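Local structure of Tv2483 (Treponema vincentii, 6DET) at residues Glu25-Leu38 / Arg224-Ser236. The protein binds L-arginine with high selectivity and probably delivers it to an ABC transporter as the solute-binding lipoprotein of a treponeme. Numbering follows the deposited sequence.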
# COMPACT_ATOMS: atom_id res chain seq x y z
N GLU A 25 28.57 -1.09 11.22
CA GLU A 25 27.30 -1.00 10.49
C GLU A 25 27.48 -0.43 9.08
O GLU A 25 28.41 0.34 8.80
CB GLU A 25 26.32 -0.12 11.27
CG GLU A 25 25.79 -0.72 12.57
CD GLU A 25 25.43 0.34 13.60
OE1 GLU A 25 24.23 0.52 13.87
OE2 GLU A 25 26.36 0.99 14.13
N ASP A 26 26.56 -0.81 8.20
CA ASP A 26 26.46 -0.13 6.92
C ASP A 26 26.06 1.33 7.15
O ASP A 26 25.43 1.66 8.16
CB ASP A 26 25.46 -0.83 6.01
CG ASP A 26 24.03 -0.50 6.36
OD1 ASP A 26 23.53 0.51 5.81
OD2 ASP A 26 23.41 -1.25 7.17
N PRO A 27 26.43 2.24 6.25
CA PRO A 27 26.24 3.67 6.51
C PRO A 27 24.83 4.21 6.23
O PRO A 27 24.67 5.43 6.16
CB PRO A 27 27.24 4.33 5.55
CG PRO A 27 27.29 3.38 4.41
CD PRO A 27 27.18 2.00 5.00
N SER A 28 23.81 3.36 6.11
CA SER A 28 22.52 3.90 5.64
C SER A 28 21.87 4.80 6.69
O SER A 28 21.32 5.85 6.36
CB SER A 28 21.57 2.77 5.22
OG SER A 28 21.32 1.81 6.25
N TRP A 29 21.95 4.42 7.98
CA TRP A 29 21.46 5.33 9.01
C TRP A 29 22.32 6.59 9.07
O TRP A 29 21.79 7.71 9.11
CB TRP A 29 21.41 4.65 10.38
CG TRP A 29 21.22 5.65 11.48
CD1 TRP A 29 22.10 5.92 12.49
CD2 TRP A 29 20.14 6.57 11.63
NE1 TRP A 29 21.61 6.94 13.28
CE2 TRP A 29 20.41 7.35 12.78
CE3 TRP A 29 18.96 6.81 10.92
CZ2 TRP A 29 19.55 8.35 13.22
CZ3 TRP A 29 18.10 7.81 11.37
CH2 TRP A 29 18.41 8.56 12.52
N SER A 30 23.65 6.44 9.10
CA SER A 30 24.50 7.62 9.14
C SER A 30 24.15 8.61 8.03
O SER A 30 24.13 9.83 8.24
CB SER A 30 25.96 7.21 9.05
OG SER A 30 26.31 6.52 10.25
N LYS A 31 23.91 8.11 6.82
CA LYS A 31 23.61 9.01 5.71
C LYS A 31 22.35 9.83 5.99
O LYS A 31 22.31 11.04 5.75
CB LYS A 31 23.48 8.21 4.42
CG LYS A 31 24.79 7.76 3.80
CD LYS A 31 24.57 6.91 2.55
CE LYS A 31 25.90 6.25 2.15
NZ LYS A 31 25.77 5.22 1.10
N VAL A 32 21.31 9.17 6.51
CA VAL A 32 20.06 9.86 6.83
C VAL A 32 20.26 10.84 7.97
O VAL A 32 19.72 11.96 7.95
CB VAL A 32 18.97 8.82 7.15
CG1 VAL A 32 17.79 9.46 7.86
CG2 VAL A 32 18.58 8.10 5.88
N GLN A 33 21.03 10.46 8.99
CA GLN A 33 21.26 11.37 10.11
C GLN A 33 22.01 12.63 9.68
O GLN A 33 21.72 13.72 10.18
CB GLN A 33 22.01 10.69 11.25
CG GLN A 33 22.01 11.58 12.46
CD GLN A 33 22.60 10.95 13.70
OE1 GLN A 33 23.58 10.19 13.63
NE2 GLN A 33 22.04 11.29 14.85
N VAL A 34 22.98 12.49 8.77
CA VAL A 34 23.78 13.64 8.36
C VAL A 34 22.93 14.61 7.55
O VAL A 34 23.01 15.84 7.76
CB VAL A 34 25.02 13.17 7.57
CG1 VAL A 34 25.75 14.38 6.95
CG2 VAL A 34 26.00 12.40 8.52
N LYS A 35 22.15 14.09 6.60
CA LYS A 35 21.20 14.91 5.84
C LYS A 35 20.08 15.42 6.72
O LYS A 35 19.42 16.40 6.38
CB LYS A 35 20.54 14.14 4.69
CG LYS A 35 21.47 13.41 3.75
CD LYS A 35 20.69 12.32 2.98
CE LYS A 35 21.64 11.41 2.21
NZ LYS A 35 20.97 10.43 1.32
N SER A 36 19.83 14.74 7.85
CA SER A 36 18.78 15.11 8.79
C SER A 36 17.42 15.09 8.09
O SER A 36 16.56 15.93 8.33
CB SER A 36 19.04 16.46 9.44
OG SER A 36 18.38 16.53 10.69
N ALA A 37 17.25 14.12 7.21
CA ALA A 37 15.99 14.00 6.49
C ALA A 37 15.78 12.59 5.98
O ALA A 37 16.73 11.90 5.59
CB ALA A 37 15.98 14.96 5.31
N LEU A 38 14.51 12.19 5.89
CA LEU A 38 14.15 10.90 5.33
C LEU A 38 13.16 11.18 4.22
O LEU A 38 12.18 11.90 4.44
CB LEU A 38 13.53 9.98 6.36
CG LEU A 38 13.21 8.58 5.84
CD1 LEU A 38 14.47 7.73 5.62
CD2 LEU A 38 12.27 7.84 6.79
N ARG A 224 16.08 0.15 0.53
CA ARG A 224 17.11 -0.46 -0.29
C ARG A 224 17.64 -1.70 0.40
O ARG A 224 17.72 -1.76 1.62
CB ARG A 224 18.27 0.52 -0.52
CG ARG A 224 17.98 1.62 -1.54
CD ARG A 224 19.14 2.66 -1.62
NE ARG A 224 19.13 3.50 -0.43
CZ ARG A 224 18.48 4.65 -0.32
NH1 ARG A 224 17.78 5.14 -1.34
NH2 ARG A 224 18.53 5.31 0.83
N GLN A 225 18.04 -2.69 -0.41
CA GLN A 225 18.42 -4.00 0.12
C GLN A 225 19.54 -3.90 1.15
O GLN A 225 19.50 -4.56 2.19
CB GLN A 225 18.85 -4.91 -1.03
CG GLN A 225 17.70 -5.30 -1.93
CD GLN A 225 18.16 -5.92 -3.22
OE1 GLN A 225 18.71 -5.24 -4.10
NE2 GLN A 225 17.96 -7.22 -3.34
N ALA A 226 20.54 -3.08 0.87
CA ALA A 226 21.72 -3.02 1.73
C ALA A 226 21.50 -2.24 3.02
O ALA A 226 22.39 -2.22 3.86
CB ALA A 226 22.87 -2.38 0.94
N ASP A 227 20.37 -1.54 3.17
CA ASP A 227 20.27 -0.48 4.18
C ASP A 227 19.75 -1.03 5.52
O ASP A 227 18.73 -0.61 6.07
CB ASP A 227 19.39 0.65 3.66
CG ASP A 227 20.09 1.51 2.59
OD1 ASP A 227 21.19 1.11 2.12
OD2 ASP A 227 19.52 2.57 2.22
N ALA A 228 20.52 -1.96 6.07
CA ALA A 228 20.12 -2.64 7.30
C ALA A 228 20.11 -1.70 8.52
O ALA A 228 19.18 -1.76 9.34
CB ALA A 228 21.04 -3.83 7.54
N SER A 229 21.11 -0.82 8.67
CA SER A 229 21.14 0.04 9.85
C SER A 229 20.00 1.07 9.82
O SER A 229 19.43 1.40 10.87
CB SER A 229 22.50 0.75 9.95
OG SER A 229 22.71 1.53 8.77
N LEU A 230 19.68 1.59 8.64
CA LEU A 230 18.53 2.49 8.53
C LEU A 230 17.25 1.77 8.94
O LEU A 230 16.45 2.29 9.73
CB LEU A 230 18.41 3.02 7.10
CG LEU A 230 17.17 3.89 6.81
CD1 LEU A 230 17.12 5.07 7.77
CD2 LEU A 230 17.16 4.40 5.35
N VAL A 231 17.04 0.56 8.43
CA VAL A 231 15.80 -0.16 8.73
C VAL A 231 15.74 -0.51 10.21
O VAL A 231 14.69 -0.39 10.85
CB VAL A 231 15.67 -1.40 7.83
CG1 VAL A 231 14.52 -2.32 8.31
CG2 VAL A 231 15.43 -1.00 6.40
N ALA A 232 16.87 -0.95 10.79
CA ALA A 232 16.89 -1.27 12.22
C ALA A 232 16.53 -0.06 13.08
O ALA A 232 15.80 -0.19 14.07
CB ALA A 232 18.26 -1.80 12.64
N LYS A 233 17.05 1.12 12.74
CA LYS A 233 16.72 2.33 13.49
C LYS A 233 15.23 2.61 13.40
O LYS A 233 14.56 2.88 14.41
CB LYS A 233 17.51 3.53 12.95
CG LYS A 233 17.69 4.64 13.95
CD LYS A 233 18.83 4.29 14.86
CE LYS A 233 19.03 5.29 15.94
NZ LYS A 233 20.12 4.82 16.82
N ILE A 234 14.70 2.57 12.18
CA ILE A 234 13.27 2.78 11.93
C ILE A 234 12.44 1.80 12.74
O ILE A 234 11.47 2.17 13.40
CB ILE A 234 12.98 2.64 10.43
CG1 ILE A 234 13.68 3.74 9.61
CG2 ILE A 234 11.46 2.61 10.20
CD1 ILE A 234 13.18 5.05 9.81
N GLU A 235 12.81 0.53 12.69
CA GLU A 235 12.02 -0.49 13.38
C GLU A 235 12.04 -0.26 14.89
O GLU A 235 11.03 -0.48 15.56
CB GLU A 235 12.54 -1.87 13.02
CG GLU A 235 12.16 -2.29 11.61
CD GLU A 235 12.65 -3.67 11.25
OE1 GLU A 235 13.71 -4.09 11.76
OE2 GLU A 235 11.95 -4.33 10.46
N SER A 236 13.16 0.21 15.44
CA SER A 236 13.20 0.46 16.87
C SER A 236 12.19 1.52 17.28
O SER A 236 11.53 1.40 18.32
CB SER A 236 14.61 0.88 17.28
OG SER A 236 14.65 1.05 18.68
O HOH W 1 23.88 0.65 3.02
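W29 and L230 mark the crossing of two helices joined at their first turns, a helix-to-helix contact, polar at those turns and apolar beside them, on the outer side of one lobe of a family 3 solute-binding fold. Helix 28-35 leads into strand 37-42 of the main sheet, while helix 228-243 follows strand 215-223; the short axes of 28-35 and 228-236 come within 7.6 Å at 69°. At the first turns the side chains of one segment take up backbone N-H groups of the other. D26 OD2 accepts the S229 N-H through its syn lone pair (2.8 Å), and S28 OG receives L230 N at 2.9 Å. In return, S229 OG takes the W29 N-H at 3.1 Å, nearly straight at 168°, and donates to D26 O from above the carbonyl plane. D26 OD1 accepts the S28 N-H in an Asx turn and also the S28 hydroxyl, at its syn lone pair, which helps to hold the carboxylate against the start of helix 228-243. Two helix starts beside this carboxylate would probably favour its charged form. A water lies within hydrogen-bonding distance of D26 OD1 and D227 OD1, between two like charges, and R224 pairs with D227 OD2. On the apolar side, L230 CD1 packs against V32 CG2 and L230 CD2 against L38 CD1. At the exposed margin K233 CG sits 3.8 Å from the centroid of the W29 six-membered ring in a CH-pi contact, and the bend at chi2 (81°) runs K233 CD and CE on toward W29 CE2 and NE1.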